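Long-range contact in conserved Archaeal protein (Sulfolobus acidocaldarius, PDB 4OPD), which reduces the double bonds of geranylgeranyl chains with FAD as cofactor, saturating the lipids of archaeal membranes: residues D180-V185 with F351-Q356. Residues are numbered along the deposited sequence; the frame is centred on the assembly and turned at random.
Sequences DKDADV and FRRFLQ. With GRG (geranylgeranyl diphosphate), chain F.
The backbone O of K181 is gripped by three donors: R352 NH1 through a weak bond of 3.1 Å, water 1, and the side-chain amide of Q234 on the neighbouring strand 226-234. One residue on, D182 OD1 accepts R352 NH2 at 2.7 Å, a salt bridge in which the nitrogen stands above the carboxylate plane and the two flat groups lie nearly perpendicular, 83° apart. R352 reaches both acceptors because its chain bends at chi3 (78°), while Q356 OE1 takes a further weak bond from NH1. R353, paired more firmly with D349, adds a long ion pair: D182 OD1 lies over its guanidinium face, 3.8 Å from NH2, with no N-H aimed at it; water 2 joins D182 OD2 to that nitrogen. Water 1 also links K181 O to Q356 NE2, which binds the backbone O of G214. Were R352 an alanine, the buried D182 carboxylate would probably lose its closest cationic partner, and K181 O and Q356 OE1 a shared donor. Behind this polar side, C8 of a bound geranylgeranyl diphosphate sits 3.6 Å above one face of the F351 ring, toward its rim. The turn into strand 183-193 thus illustrates how one bent arginine can serve carboxylate and carbonyl together, D349 probably offsetting the clustered positive charge.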
ATOM      1  N   ASP A 180      -5.259 -14.746  -3.765  1.00 12.53           N
ATOM      2  CA  ASP A 180      -6.356 -14.187  -2.974  1.00 11.39           C
ATOM      3  C   ASP A 180      -5.948 -13.986  -1.516  1.00 10.26           C
ATOM      4  O   ASP A 180      -6.427 -13.075  -0.839  1.00 13.73           O
ATOM      5  CB  ASP A 180      -7.582 -15.107  -3.022  1.00 14.53           C
ATOM      6  CG  ASP A 180      -8.316 -15.053  -4.351  1.00 23.18           C
ATOM      7  OD1 ASP A 180      -8.078 -14.127  -5.151  1.00 22.69           O
ATOM      8  OD2 ASP A 180      -9.150 -15.944  -4.578  1.00 22.78           O
ATOM      9  N   LYS A 181      -5.081 -14.858  -1.016  1.00 14.52           N
ATOM     10  CA  LYS A 181      -4.638 -14.725   0.360  1.00 12.78           C
ATOM     11  C   LYS A 181      -3.609 -13.617   0.551  1.00 21.29           C
ATOM     12  O   LYS A 181      -3.202 -13.349   1.682  1.00 20.21           O
ATOM     13  CB  LYS A 181      -4.070 -16.046   0.856  1.00 14.18           C
ATOM     14  CG  LYS A 181      -5.127 -17.112   1.009  1.00 20.93           C
ATOM     15  CD  LYS A 181      -4.497 -18.405   1.495  1.00 27.33           C
ATOM     16  CE  LYS A 181      -5.511 -19.528   1.526  1.00 45.59           C
ATOM     17  NZ  LYS A 181      -4.913 -20.775   2.095  1.00 63.23           N
ATOM     18  N   ASP A 182      -3.183 -12.984  -0.543  1.00  9.84           N
ATOM     19  CA  ASP A 182      -2.205 -11.909  -0.461  1.00 11.01           C
ATOM     20  C   ASP A 182      -2.872 -10.533  -0.536  1.00 11.79           C
ATOM     21  O   ASP A 182      -2.249  -9.538  -0.920  1.00 10.14           O
ATOM     22  CB  ASP A 182      -1.149 -12.054  -1.570  1.00 14.33           C
ATOM     23  CG  ASP A 182      -0.183 -13.198  -1.312  1.00 17.07           C
ATOM     24  OD1 ASP A 182      -0.198 -13.766  -0.197  1.00 13.96           O
ATOM     25  OD2 ASP A 182       0.597 -13.542  -2.228  1.00 19.46           O
ATOM     26  N   ALA A 183      -4.149 -10.482  -0.178  1.00 13.00           N
ATOM     27  CA  ALA A 183      -4.823  -9.204  -0.038  1.00 15.57           C
ATOM     28  C   ALA A 183      -5.829  -9.265   1.094  1.00 17.05           C
ATOM     29  O   ALA A 183      -6.228 -10.351   1.523  1.00 20.94           O
ATOM     30  CB  ALA A 183      -5.506  -8.821  -1.347  1.00 15.02           C
ATOM     31  N   ASP A 184      -6.220  -8.092   1.583  1.00 12.43           N
ATOM     32  CA  ASP A 184      -7.278  -7.941   2.579  0.68 12.14           C
ATOM     33  C   ASP A 184      -8.500  -7.287   1.972  1.00 14.24           C
ATOM     34  O   ASP A 184      -8.382  -6.510   1.015  1.00 15.98           O
ATOM     35  CB  ASP A 184      -6.839  -7.057   3.744  0.68 10.10           C
ATOM     36  CG  ASP A 184      -5.838  -7.712   4.646  0.68 11.75           C
ATOM     37  OD1 ASP A 184      -5.572  -8.925   4.488  0.68 13.85           O
ATOM     38  OD2 ASP A 184      -5.340  -6.993   5.542  0.68 13.76           O
ATOM     39  N   VAL A 185      -9.664  -7.560   2.539  1.00 10.81           N
ATOM     40  CA  VAL A 185     -10.794  -6.689   2.253  1.00 12.61           C
ATOM     41  C   VAL A 185     -10.871  -5.832   3.499  1.00 17.24           C
ATOM     42  O   VAL A 185     -10.643  -6.314   4.614  1.00 12.98           O
ATOM     43  CB  VAL A 185     -12.118  -7.439   1.974  1.00 17.90           C
ATOM     44  CG1 VAL A 185     -12.481  -8.328   3.095  1.00 18.07           C
ATOM     45  CG2 VAL A 185     -13.261  -6.441   1.701  1.00 19.33           C
ATOM     46  N   PHE A 351       6.818 -11.980   7.361  1.00 12.05           N
ATOM     47  CA  PHE A 351       6.415 -11.768   8.744  1.00 15.49           C
ATOM     48  C   PHE A 351       4.891 -11.767   8.849  1.00 14.99           C
ATOM     49  O   PHE A 351       4.348 -12.349   9.770  1.00 14.78           O
ATOM     50  CB  PHE A 351       7.015 -10.465   9.296  1.00 12.52           C
ATOM     51  CG  PHE A 351       6.907 -10.329  10.789  1.00 14.39           C
ATOM     52  CD1 PHE A 351       7.596 -11.197  11.627  1.00 21.12           C
ATOM     53  CD2 PHE A 351       6.133  -9.337  11.353  1.00 16.10           C
ATOM     54  CE1 PHE A 351       7.498 -11.080  12.998  1.00 22.27           C
ATOM     55  CE2 PHE A 351       6.034  -9.213  12.726  1.00 20.38           C
ATOM     56  CZ  PHE A 351       6.722 -10.087  13.546  1.00 20.83           C
ATOM     57  N   ARG A 352       4.213 -11.125   7.889  1.00 13.55           N
ATOM     58  CA  ARG A 352       2.754 -11.128   7.833  1.00 14.38           C
ATOM     59  C   ARG A 352       2.165 -12.528   7.941  1.00 13.12           C
ATOM     60  O   ARG A 352       1.196 -12.749   8.654  1.00 14.92           O
ATOM     61  CB  ARG A 352       2.263 -10.492   6.510  1.00 15.44           C
ATOM     62  CG  ARG A 352       0.894 -11.022   6.090  1.00 29.14           C
ATOM     63  CD  ARG A 352       0.412 -10.461   4.778  1.00 34.18           C
ATOM     64  NE  ARG A 352       1.031 -11.086   3.609  1.00 35.79           N
ATOM     65  CZ  ARG A 352       0.494 -12.099   2.937  1.00 22.53           C
ATOM     66  NH1 ARG A 352      -0.646 -12.621   3.341  1.00 17.56           N
ATOM     67  NH2 ARG A 352       1.099 -12.590   1.866  1.00 22.08           N
ATOM     68  N   ARG A 353       2.724 -13.469   7.185  1.00 12.93           N
ATOM     69  CA  ARG A 353       2.175 -14.825   7.127  1.00 12.84           C
ATOM     70  C   ARG A 353       2.238 -15.500   8.501  1.00 16.23           C
ATOM     71  O   ARG A 353       1.354 -16.280   8.884  1.00 16.83           O
ATOM     72  CB  ARG A 353       2.942 -15.649   6.094  1.00 14.08           C
ATOM     73  CG  ARG A 353       2.784 -15.109   4.687  1.00 14.30           C
ATOM     74  CD  ARG A 353       3.890 -15.575   3.762  1.00 13.97           C
ATOM     75  NE  ARG A 353       3.858 -14.768   2.549  1.00 16.40           N
ATOM     76  CZ  ARG A 353       3.568 -15.229   1.344  1.00 23.89           C
ATOM     77  NH1 ARG A 353       3.315 -16.517   1.163  1.00 22.91           N
ATOM     78  NH2 ARG A 353       3.555 -14.394   0.313  1.00 21.16           N
ATOM     79  N   PHE A 354       3.300 -15.184   9.232  1.00 12.63           N
ATOM     80  CA  PHE A 354       3.492 -15.678  10.586  1.00 12.61           C
ATOM     81  C   PHE A 354       2.409 -15.109  11.501  1.00 13.45           C
ATOM     82  O   PHE A 354       1.703 -15.852  12.182  1.00 14.85           O
ATOM     83  CB  PHE A 354       4.903 -15.299  11.065  1.00 12.85           C
ATOM     84  CG  PHE A 354       5.160 -15.562  12.528  1.00 13.00           C
ATOM     85  CD1 PHE A 354       5.188 -16.861  13.030  1.00 17.52           C
ATOM     86  CD2 PHE A 354       5.440 -14.507  13.391  1.00 20.88           C
ATOM     87  CE1 PHE A 354       5.449 -17.091  14.381  1.00 18.69           C
ATOM     88  CE2 PHE A 354       5.695 -14.734  14.735  1.00 22.41           C
ATOM     89  CZ  PHE A 354       5.709 -16.030  15.225  1.00 18.99           C
ATOM     90  N   LEU A 355       2.258 -13.785  11.473  1.00 12.47           N
ATOM     91  CA  LEU A 355       1.283 -13.106  12.323  1.00 13.04           C
ATOM     92  C   LEU A 355      -0.123 -13.633  12.072  1.00 16.35           C
ATOM     93  O   LEU A 355      -0.857 -13.895  13.009  1.00 15.34           O
ATOM     94  CB  LEU A 355       1.309 -11.586  12.098  1.00 13.95           C
ATOM     95  CG  LEU A 355       2.609 -10.831  12.407  1.00 15.04           C
ATOM     96  CD1 LEU A 355       2.405  -9.333  12.158  1.00 13.95           C
ATOM     97  CD2 LEU A 355       3.066 -11.091  13.843  1.00 24.99           C
ATOM     98  N   GLN A 356      -0.480 -13.822  10.806  1.00 17.22           N
ATOM     99  CA  GLN A 356      -1.822 -14.287  10.462  1.00 12.64           C
ATOM    100  C   GLN A 356      -2.105 -15.721  10.926  1.00 16.24           C
ATOM    101  O   GLN A 356      -3.254 -16.151  10.940  1.00 21.51           O
ATOM    102  CB  GLN A 356      -2.055 -14.167   8.948  1.00 12.84           C
ATOM    103  CG  GLN A 356      -2.141 -12.704   8.465  1.00 13.04           C
ATOM    104  CD  GLN A 356      -2.188 -12.576   6.949  1.00 16.86           C
ATOM    105  OE1 GLN A 356      -1.521 -13.323   6.243  1.00 14.46           O
ATOM    106  NE2 GLN A 356      -2.963 -11.616   6.445  1.00 13.87           N
TER
HETATM  107  C20 GRG F 504       3.747  -9.137  19.243  0.90 48.10           C
HETATM  108  C19 GRG F 504       2.758 -11.560  19.288  0.90 43.79           C
HETATM  109  C18 GRG F 504       3.927 -10.627  19.061  0.90 44.08           C
HETATM  110  C17 GRG F 504       5.132 -11.110  18.709  0.90 40.12           C
HETATM  111  C16 GRG F 504       6.313 -10.185  18.502  0.90 42.61           C
HETATM  112  C14 GRG F 504       9.616 -10.489  17.134  0.90 32.71           C
HETATM  113  C13 GRG F 504       8.250  -9.885  16.902  0.90 31.24           C
HETATM  114  C15 GRG F 504       7.010 -10.667  17.267  0.90 34.78           C
HETATM  115  C12 GRG F 504       8.118  -8.673  16.322  0.90 28.20           C
HETATM  116  C11 GRG F 504       9.312  -7.862  15.867  0.90 27.49           C
HETATM  117  C9  GRG F 504       9.548  -8.216  14.403  0.90 23.10           C
HETATM  118  C8  GRG F 504       9.000  -7.135  13.484  0.90 25.20           C
HETATM  119  C10 GRG F 504       9.415  -7.171  12.028  0.90 23.98           C
HETATM  120  C7  GRG F 504       8.169  -6.167  13.942  0.90 30.72           C
HETATM  121  C6  GRG F 504       7.635  -5.013  13.100  0.90 33.04           C
HETATM  122  C5  GRG F 504       6.493  -5.307  12.175  0.90 41.34           C
HETATM  123  C3  GRG F 504       5.991  -3.973  11.659  0.90 35.18           C
HETATM  124  C4  GRG F 504       5.270  -3.040  12.603  0.90 25.61           C
HETATM  125  C2  GRG F 504       6.166  -3.606  10.371  0.90 31.65           C
HETATM  126  C1  GRG F 504       5.622  -2.274   9.882  0.90 29.09           C
HETATM  127  O1  GRG F 504       6.385  -1.754   8.817  0.90 20.39           O
HETATM  128  O   HOH W   1      -3.488 -10.873   3.743  1.00 17.98           O
HETATM  129  O   HOH W   2       2.632 -15.018  -2.447  1.00 18.85           O